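Local coordinates for protein prepilin (Salmonella typhi, PDB 3FHV) that is the soluble part of a type IVb pilin subunit, which probably builds pili that attach to host cells by interacting with CFTR, at residues A[63-66]-A[72-75]; A[13-18]-A[109-114]; A[8-13]-A[67-72]. All blocks are in the same frame, centred on the assembly; numbering follows the deposited sequence.

Contact 1. Residues A[63-66]-A[72-75]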
loop_
_atom_site.group_PDB
_atom_site.type_symbol
_atom_site.label_atom_id
_atom_site.label_comp_id
_atom_site.label_asym_id
_atom_site.label_seq_id
_atom_site.Cartn_x
_atom_site.Cartn_y
_atom_site.Cartn_z
ATOM N N ALA A 63 -8.964 9.979 -14.133
ATOM C CA ALA A 63 -7.566 9.881 -13.755
ATOM C C ALA A 63 -6.905 8.722 -14.489
ATOM O O ALA A 63 -7.519 7.666 -14.689
ATOM C CB ALA A 63 -7.449 9.674 -12.256
ATOM N N THR A 64 -5.655 8.928 -14.891
ATOM C CA THR A 64 -4.890 7.901 -15.578
ATOM C C THR A 64 -3.640 7.567 -14.767
ATOM O O THR A 64 -3.159 8.384 -13.971
ATOM C CB THR A 64 -4.500 8.350 -16.991
ATOM O OG1 THR A 64 -3.984 9.687 -16.947
ATOM C CG2 THR A 64 -5.712 8.306 -17.904
ATOM N N LEU A 65 -3.118 6.365 -14.979
ATOM C CA LEU A 65 -1.954 5.872 -14.245
ATOM C C LEU A 65 -0.772 5.673 -15.185
ATOM O O LEU A 65 -0.949 5.244 -16.322
ATOM C CB LEU A 65 -2.334 4.545 -13.590
ATOM C CG LEU A 65 -1.515 4.032 -12.416
ATOM C CD1 LEU A 65 -1.511 5.068 -11.295
ATOM C CD2 LEU A 65 -2.126 2.723 -11.940
ATOM N N TRP A 66 0.426 6.003 -14.721
ATOM C CA TRP A 66 1.620 5.870 -15.547
ATOM C C TRP A 66 2.687 5.080 -14.803
ATOM O O TRP A 66 2.720 5.082 -13.573
ATOM C CB TRP A 66 2.158 7.247 -15.936
ATOM C CG TRP A 66 1.163 8.097 -16.666
ATOM C CD1 TRP A 66 0.482 9.170 -16.171
ATOM C CD2 TRP A 66 0.735 7.942 -18.024
ATOM N NE1 TRP A 66 -0.343 9.694 -17.137
ATOM C CE2 TRP A 66 -0.206 8.958 -18.285
ATOM C CE3 TRP A 66 1.056 7.043 -19.046
ATOM C CZ2 TRP A 66 -0.828 9.100 -19.523
ATOM C CZ3 TRP A 66 0.437 7.187 -20.274
ATOM C CH2 TRP A 66 -0.494 8.207 -20.503
ATOM N N GLN A 72 1.717 3.991 -20.149
ATOM C CA GLN A 72 0.467 3.920 -19.400
ATOM C C GLN A 72 0.245 2.590 -18.681
ATOM O O GLN A 72 0.656 1.532 -19.162
ATOM C CB GLN A 72 -0.722 4.221 -20.327
ATOM C CG GLN A 72 -2.057 4.308 -19.592
ATOM C CD GLN A 72 -3.191 4.848 -20.446
ATOM O OE1 GLN A 72 -3.150 4.781 -21.673
ATOM N NE2 GLN A 72 -4.224 5.370 -19.794
ATOM N N ILE A 73 -0.377 2.665 -17.506
ATOM C CA ILE A 73 -0.713 1.477 -16.722
ATOM C C ILE A 73 -2.240 1.451 -16.722
ATOM O O ILE A 73 -2.877 2.466 -16.436
ATOM C CB ILE A 73 -0.244 1.582 -15.244
ATOM C CG1 ILE A 73 1.284 1.666 -15.164
ATOM C CG2 ILE A 73 -0.734 0.351 -14.451
ATOM C CD1 ILE A 73 1.797 1.964 -13.767
ATOM N N VAL A 74 -2.821 0.308 -17.059
ATOM C CA VAL A 74 -4.273 0.183 -17.063
ATOM C C VAL A 74 -4.726 -1.091 -16.350
ATOM O O VAL A 74 -4.208 -2.181 -16.614
ATOM C CB VAL A 74 -4.841 0.158 -18.503
ATOM C CG1 VAL A 74 -6.370 0.103 -18.451
ATOM C CG2 VAL A 74 -4.374 1.391 -19.280
ATOM N N VAL A 75 -5.668 -0.932 -15.425
ATOM C CA VAL A 75 -6.250 -2.049 -14.689
ATOM C C VAL A 75 -7.595 -2.239 -15.366
ATOM O O VAL A 75 -8.418 -1.321 -15.391
ATOM C CB VAL A 75 -6.478 -1.708 -13.203
ATOM C CG1 VAL A 75 -7.164 -2.882 -12.496
ATOM C CG2 VAL A 75 -5.132 -1.405 -12.532
HETATM O O HOH W 1 -4.356 4.673 -16.912
#

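Contact 2. Residues A[13-18]-A[109-114]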
loop_
_atom_site.group_PDB
_atom_site.type_symbol
_atom_site.label_atom_id
_atom_site.label_comp_id
_atom_site.label_asym_id
_atom_site.label_seq_id
_atom_site.Cartn_x
_atom_site.Cartn_y
_atom_site.Cartn_z
ATOM N N ASN A 13 4.959 -1.754 -6.734
ATOM C CA ASN A 13 3.787 -0.991 -7.157
ATOM C C ASN A 13 2.738 -1.884 -7.797
ATOM O O ASN A 13 1.553 -1.773 -7.486
ATOM C CB ASN A 13 4.175 0.139 -8.132
ATOM C CG ASN A 13 4.688 1.379 -7.414
ATOM O OD1 ASN A 13 4.350 1.619 -6.257
ATOM N ND2 ASN A 13 5.480 2.186 -8.113
ATOM N N TYR A 14 3.163 -2.777 -8.689
ATOM C CA TYR A 14 2.207 -3.665 -9.342
ATOM C C TYR A 14 1.630 -4.665 -8.350
ATOM O O TYR A 14 0.447 -4.979 -8.397
ATOM C CB TYR A 14 2.871 -4.414 -10.505
ATOM C CG TYR A 14 3.387 -3.484 -11.580
ATOM C CD1 TYR A 14 2.571 -2.482 -12.112
ATOM C CD2 TYR A 14 4.702 -3.574 -12.029
ATOM C CE1 TYR A 14 3.064 -1.579 -13.062
ATOM C CE2 TYR A 14 5.199 -2.684 -12.973
ATOM C CZ TYR A 14 4.381 -1.689 -13.479
ATOM O OH TYR A 14 4.885 -0.787 -14.379
ATOM N N GLN A 15 2.464 -5.164 -7.448
ATOM C CA GLN A 15 1.996 -6.142 -6.478
ATOM C C GLN A 15 0.959 -5.540 -5.539
ATOM O O GLN A 15 -0.084 -6.156 -5.283
ATOM C CB GLN A 15 3.185 -6.724 -5.696
ATOM C CG GLN A 15 4.039 -7.674 -6.537
ATOM C CD GLN A 15 5.326 -8.092 -5.847
ATOM O OE1 GLN A 15 5.469 -7.937 -4.643
ATOM N NE2 GLN A 15 6.268 -8.632 -6.615
ATOM N N THR A 16 1.229 -4.336 -5.044
ATOM C CA THR A 16 0.293 -3.681 -4.141
ATOM C C THR A 16 -0.976 -3.238 -4.866
ATOM O O THR A 16 -2.067 -3.322 -4.304
ATOM C CB THR A 16 0.942 -2.465 -3.412
ATOM O OG1 THR A 16 1.549 -1.584 -4.362
ATOM C CG2 THR A 16 2.002 -2.933 -2.425
ATOM N N LEU A 17 -0.832 -2.761 -6.105
ATOM C CA LEU A 17 -1.984 -2.335 -6.896
ATOM C C LEU A 17 -2.906 -3.545 -7.070
ATOM O O LEU A 17 -4.127 -3.427 -6.962
ATOM C CB LEU A 17 -1.541 -1.801 -8.274
ATOM C CG LEU A 17 -2.652 -1.372 -9.248
ATOM C CD1 LEU A 17 -3.499 -0.271 -8.627
ATOM C CD2 LEU A 17 -2.038 -0.913 -10.566
ATOM N N ALA A 18 -2.316 -4.710 -7.315
ATOM C CA ALA A 18 -3.098 -5.937 -7.470
ATOM C C ALA A 18 -3.822 -6.259 -6.162
ATOM O O ALA A 18 -5.015 -6.550 -6.165
ATOM C CB ALA A 18 -2.182 -7.105 -7.864
ATOM N N SER A 109 6.626 -13.364 -11.182
ATOM C CA SER A 109 6.521 -14.821 -11.233
ATOM C C SER A 109 6.875 -15.403 -9.862
ATOM O O SER A 109 6.141 -16.226 -9.317
ATOM C CB SER A 109 7.480 -15.401 -12.275
ATOM O OG SER A 109 7.445 -16.824 -12.251
ATOM N N ARG A 110 8.003 -14.961 -9.311
ATOM C CA ARG A 110 8.469 -15.440 -8.009
ATOM C C ARG A 110 7.531 -15.031 -6.882
ATOM O O ARG A 110 7.297 -15.802 -5.947
ATOM C CB ARG A 110 9.873 -14.904 -7.714
ATOM C CG ARG A 110 10.924 -15.333 -8.730
ATOM C CD ARG A 110 12.300 -14.757 -8.397
ATOM N NE ARG A 110 13.226 -14.938 -9.515
ATOM C CZ ARG A 110 14.479 -14.491 -9.544
ATOM N NH1 ARG A 110 14.980 -13.823 -8.510
ATOM N NH2 ARG A 110 15.235 -14.718 -10.612
ATOM N N SER A 111 7.012 -13.813 -6.963
ATOM C CA SER A 111 6.081 -13.310 -5.963
ATOM C C SER A 111 4.920 -14.305 -5.851
ATOM O O SER A 111 4.317 -14.467 -4.786
ATOM C CB SER A 111 5.567 -11.932 -6.385
ATOM O OG SER A 111 4.729 -11.374 -5.390
ATOM N N GLY A 112 4.611 -14.956 -6.970
ATOM C CA GLY A 112 3.563 -15.963 -7.011
ATOM C C GLY A 112 2.098 -15.569 -6.880
ATOM O O GLY A 112 1.243 -16.448 -6.791
ATOM N N GLY A 113 1.788 -14.277 -6.892
ATOM C CA GLY A 113 0.398 -13.868 -6.740
ATOM C C GLY A 113 -0.493 -13.772 -7.971
ATOM O O GLY A 113 -1.713 -13.635 -7.841
ATOM N N THR A 114 0.085 -13.833 -9.166
ATOM C CA THR A 114 -0.727 -13.726 -10.373
ATOM C C THR A 114 -1.289 -15.069 -10.805
ATOM O O THR A 114 -0.916 -16.122 -10.276
ATOM C CB THR A 114 0.085 -13.185 -11.578
ATOM O OG1 THR A 114 0.871 -14.247 -12.135
ATOM C CG2 THR A 114 1.017 -12.062 -11.140
#

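Contact 3. Residues A[8-13]-A[67-72]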
loop_
_atom_site.group_PDB
_atom_site.type_symbol
_atom_site.label_atom_id
_atom_site.label_comp_id
_atom_site.label_asym_id
_atom_site.label_seq_id
_atom_site.Cartn_x
_atom_site.Cartn_y
_atom_site.Cartn_z
ATOM N N GLY A 8 12.757 -2.315 -8.397
ATOM C CA GLY A 8 12.204 -2.714 -7.116
ATOM C C GLY A 8 10.911 -1.996 -6.774
ATOM O O GLY A 8 9.948 -2.625 -6.333
ATOM N N THR A 9 10.885 -0.679 -6.970
ATOM C CA THR A 9 9.688 0.108 -6.678
ATOM C C THR A 9 8.562 -0.326 -7.604
ATOM O O THR A 9 7.430 -0.527 -7.172
ATOM C CB THR A 9 9.924 1.624 -6.902
ATOM O OG1 THR A 9 10.937 2.083 -6.003
ATOM C CG2 THR A 9 8.632 2.419 -6.641
ATOM N N GLU A 10 8.900 -0.471 -8.880
ATOM C CA GLU A 10 7.941 -0.867 -9.894
ATOM C C GLU A 10 7.265 -2.190 -9.542
ATOM O O GLU A 10 6.037 -2.314 -9.626
ATOM C CB GLU A 10 8.645 -0.969 -11.252
ATOM C CG GLU A 10 9.159 0.368 -11.813
ATOM C CD GLU A 10 10.306 0.983 -11.001
ATOM O OE1 GLU A 10 11.078 0.234 -10.364
ATOM O OE2 GLU A 10 10.450 2.224 -11.017
ATOM N N LEU A 11 8.064 -3.172 -9.136
ATOM C CA LEU A 11 7.540 -4.484 -8.774
ATOM C C LEU A 11 6.568 -4.361 -7.601
ATOM O O LEU A 11 5.467 -4.916 -7.616
ATOM C CB LEU A 11 8.688 -5.420 -8.400
ATOM C CG LEU A 11 8.311 -6.874 -8.121
ATOM C CD1 LEU A 11 7.817 -7.543 -9.398
ATOM C CD2 LEU A 11 9.525 -7.613 -7.584
ATOM N N THR A 12 6.983 -3.618 -6.585
ATOM C CA THR A 12 6.155 -3.410 -5.410
ATOM C C THR A 12 4.865 -2.676 -5.779
ATOM O O THR A 12 3.802 -2.945 -5.206
ATOM C CB THR A 12 6.922 -2.601 -4.344
ATOM O OG1 THR A 12 8.102 -3.326 -3.979
ATOM C CG2 THR A 12 6.052 -2.378 -3.092
ATOM N N ASN A 13 4.959 -1.754 -6.734
ATOM C CA ASN A 13 3.787 -0.991 -7.157
ATOM C C ASN A 13 2.738 -1.884 -7.797
ATOM O O ASN A 13 1.553 -1.773 -7.486
ATOM C CB ASN A 13 4.175 0.139 -8.132
ATOM C CG ASN A 13 4.688 1.379 -7.414
ATOM O OD1 ASN A 13 4.350 1.619 -6.257
ATOM N ND2 ASN A 13 5.480 2.186 -8.113
ATOM N N ASN A 67 3.560 4.406 -15.545
ATOM C CA ASN A 67 4.710 3.774 -14.926
ATOM C C ASN A 67 5.899 4.726 -14.887
ATOM O O ASN A 67 5.820 5.873 -15.345
ATOM C CB ASN A 67 5.086 2.459 -15.636
ATOM C CG ASN A 67 5.426 2.638 -17.113
ATOM O OD1 ASN A 67 6.045 3.623 -17.514
ATOM N ND2 ASN A 67 5.052 1.647 -17.924
ATOM N N SER A 68 6.993 4.250 -14.313
ATOM C CA SER A 68 8.204 5.056 -14.184
ATOM C C SER A 68 8.758 5.632 -15.480
ATOM O O SER A 68 9.450 6.653 -15.465
ATOM C CB SER A 68 9.296 4.230 -13.508
ATOM O OG SER A 68 8.930 3.926 -12.179
ATOM N N TRP A 69 8.458 4.990 -16.602
ATOM C CA TRP A 69 8.991 5.450 -17.875
ATOM C C TRP A 69 8.025 6.242 -18.742
ATOM O O TRP A 69 8.337 6.564 -19.887
ATOM C CB TRP A 69 9.534 4.244 -18.639
ATOM C CG TRP A 69 10.511 3.481 -17.797
ATOM C CD1 TRP A 69 11.832 3.768 -17.605
ATOM C CD2 TRP A 69 10.219 2.359 -16.960
ATOM N NE1 TRP A 69 12.383 2.892 -16.694
ATOM C CE2 TRP A 69 11.413 2.018 -16.282
ATOM C CE3 TRP A 69 9.063 1.609 -16.714
ATOM C CZ2 TRP A 69 11.483 0.956 -15.376
ATOM C CZ3 TRP A 69 9.133 0.551 -15.809
ATOM C CH2 TRP A 69 10.337 0.238 -15.151
ATOM N N GLY A 70 6.857 6.573 -18.201
ATOM C CA GLY A 70 5.900 7.333 -18.990
ATOM C C GLY A 70 4.970 6.458 -19.819
ATOM O O GLY A 70 4.227 6.959 -20.653
ATOM N N GLY A 71 5.033 5.147 -19.613
ATOM C CA GLY A 71 4.137 4.243 -20.320
ATOM C C GLY A 71 2.863 4.136 -19.496
ATOM O O GLY A 71 2.911 4.170 -18.263
ATOM N N GLN A 72 1.717 3.991 -20.149
ATOM C CA GLN A 72 0.467 3.920 -19.400
ATOM C C GLN A 72 0.245 2.590 -18.681
ATOM O O GLN A 72 0.656 1.532 -19.162
ATOM C CB GLN A 72 -0.722 4.221 -20.327
ATOM C CG GLN A 72 -2.057 4.308 -19.592
ATOM C CD GLN A 72 -3.191 4.848 -20.446
ATOM O OE1 GLN A 72 -3.150 4.781 -21.673
ATOM N NE2 GLN A 72 -4.224 5.370 -19.794
#

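Contact 1. Residues A[63-66]-A[72-75]
L65 and I73 lean against each other on the same face of the sheet, and their branches cross at a slant. CG of L65 stands anti to its backbone N (chi1 -160°), which carries CD2 to within 3.7 Å of I73 CG2. The longer branch of I73 leads aside to the end of the preceding strand, where CD1 lies 3.3 Å from the carbonyl O of W66. The face they share turns inward: L65 and V75 meet L17 of helix 8-25, and I73 meets Y14, so here the hairpin of strands 62-66 and 72-78 rests on the N-terminal pilin helix.

At W66 and Q72 the CA atoms come to 4.5 Å in a non-hydrogen-bonded antiparallel pair. The indole and the glutamine chain run past each other obliquely, ring and amide planes 29° apart, and NE1 of W66 is hydrogen-bonded to OG of S55 on strand 53-55. Q72 extends past the ring, laying NE2 against T64 CG2 at 3.8 Å.

The backbones share one direct bond, from I73 N to L65 O (2.9 Å); it is nearly straight at the hydrogen, although the donor sits above the carbonyl plane. Beyond it the strands splay and a water takes over, accepting from L65 N (2.9 Å) and from Q72 NE2 (3.0 Å) and donating to I73 O (2.7 Å). The chemistry is thus split: an apolar face turned to the helix and, between the strands, a water that satisfies two backbone groups and gives the NE2 end of Q72 a partner.

Contact 2. Residues A[13-18]-A[109-114]
Q15, on helix 8-25, meets S111 at the end of helix 98-111, and this single pair makes the whole contact. Along the second segment, S109 comes first: its OG is tied to the backbone of A127 and V129, in the loop before helix 131-137, while its carbonyl O receives a weak bond from G112 N.

S111 is the residue that points at the other helix. Its OG is anti to the backbone N (chi1 -176°), a setting that brings the hydroxyl over the flat face of the Q15 amide, 3.4 Å from Q15 CD. The Q15 chain is extended beyond CG and delivers the amide to this spot, where Q15 NE2 also comes to 3.4 Å from S111 CB. G112 then leaves the helix with a positive phi of 70°, and the backbone swings through G113 to T114. There the side chain turns inward, bonding G116 N through OG1 and packing on M108 and Y154. M108 also touches Y14 and Q15, so the two helices meet through this methionine as well.

Because the hydroxyl sits above the amide rather than in line with its N-H groups, S111 OG and Q15 NE2, though 3.4 Å apart, are too badly angled to bond. Two polar ends therefore meet by van der Waals forces alone, so the pair probably adds little more than surface contact.

Contact 3. Residues A[8-13]-A[67-72]
E10 and S68 face each other across 7.3 Å between CA atoms, one on the first turns of helix 8-25, the other at the tip of the link between strands 62-66 and 72-78. The helix has its regular bonds here, such as N13 N to T9 O. The link is a type I turn from N67 to G70, closed by G70 N to N67 O, and N67 N also bonds G71 O. G70, the last residue of the turn, has a positive phi, a conformation glycine readily takes.

N67 braces this loop from within. Its OD1 accepts from W69 N (2.9 Å), forming an Asx turn, and from G71 N (2.8 Å); the two donors arrive from opposite faces of the amide plane. ND2 is bonded to T93 OG1 and N94 O, tying the tight hairpin turn to strand 88-96, neighbour of strand 72-78 in the antiparallel pilin sheet.

With the turn so held, S68 can present its hydroxyl to the helix. S68 OG donates to E10 OE2 (2.6 Å), which receives it on its anti lone pair, away from the other carboxylate oxygen. Chi1 (-66°) sets CG of E10 3.5 Å from W69 CH2, and the bend at chi2 (67°) then turns the carboxylate to S68. The E10 and W69 side chains cross at about a right angle, carboxylate and indole planes 38° apart. S68 CB lies over the centre of one indole face, and W69 also touches A100 and I104 of helix 98-111. OG1 of T9 and OG1 of T12 bond the carbonyl O atoms of D57 and G61 of the second subunit.

In the fold
Contacts 2 and 3 share helix 8-25 and its N13, and each ties a different part of the chain to it: the end of helix 98-111 in one, the hairpin tip in the other. Both lie at the surface. Contact 1 goes deeper, its apolar side resting on residues of segment 13-18. It joins contact 3 through Q72, the loop of the one closing the strands of the other. Their chemistry differs accordingly: sheet bonding, apolar packing and a bridging water in contact 1, a polar touch without bonding in contact 2, a hydroxyl-carboxylate bond beside an indole in contact 3.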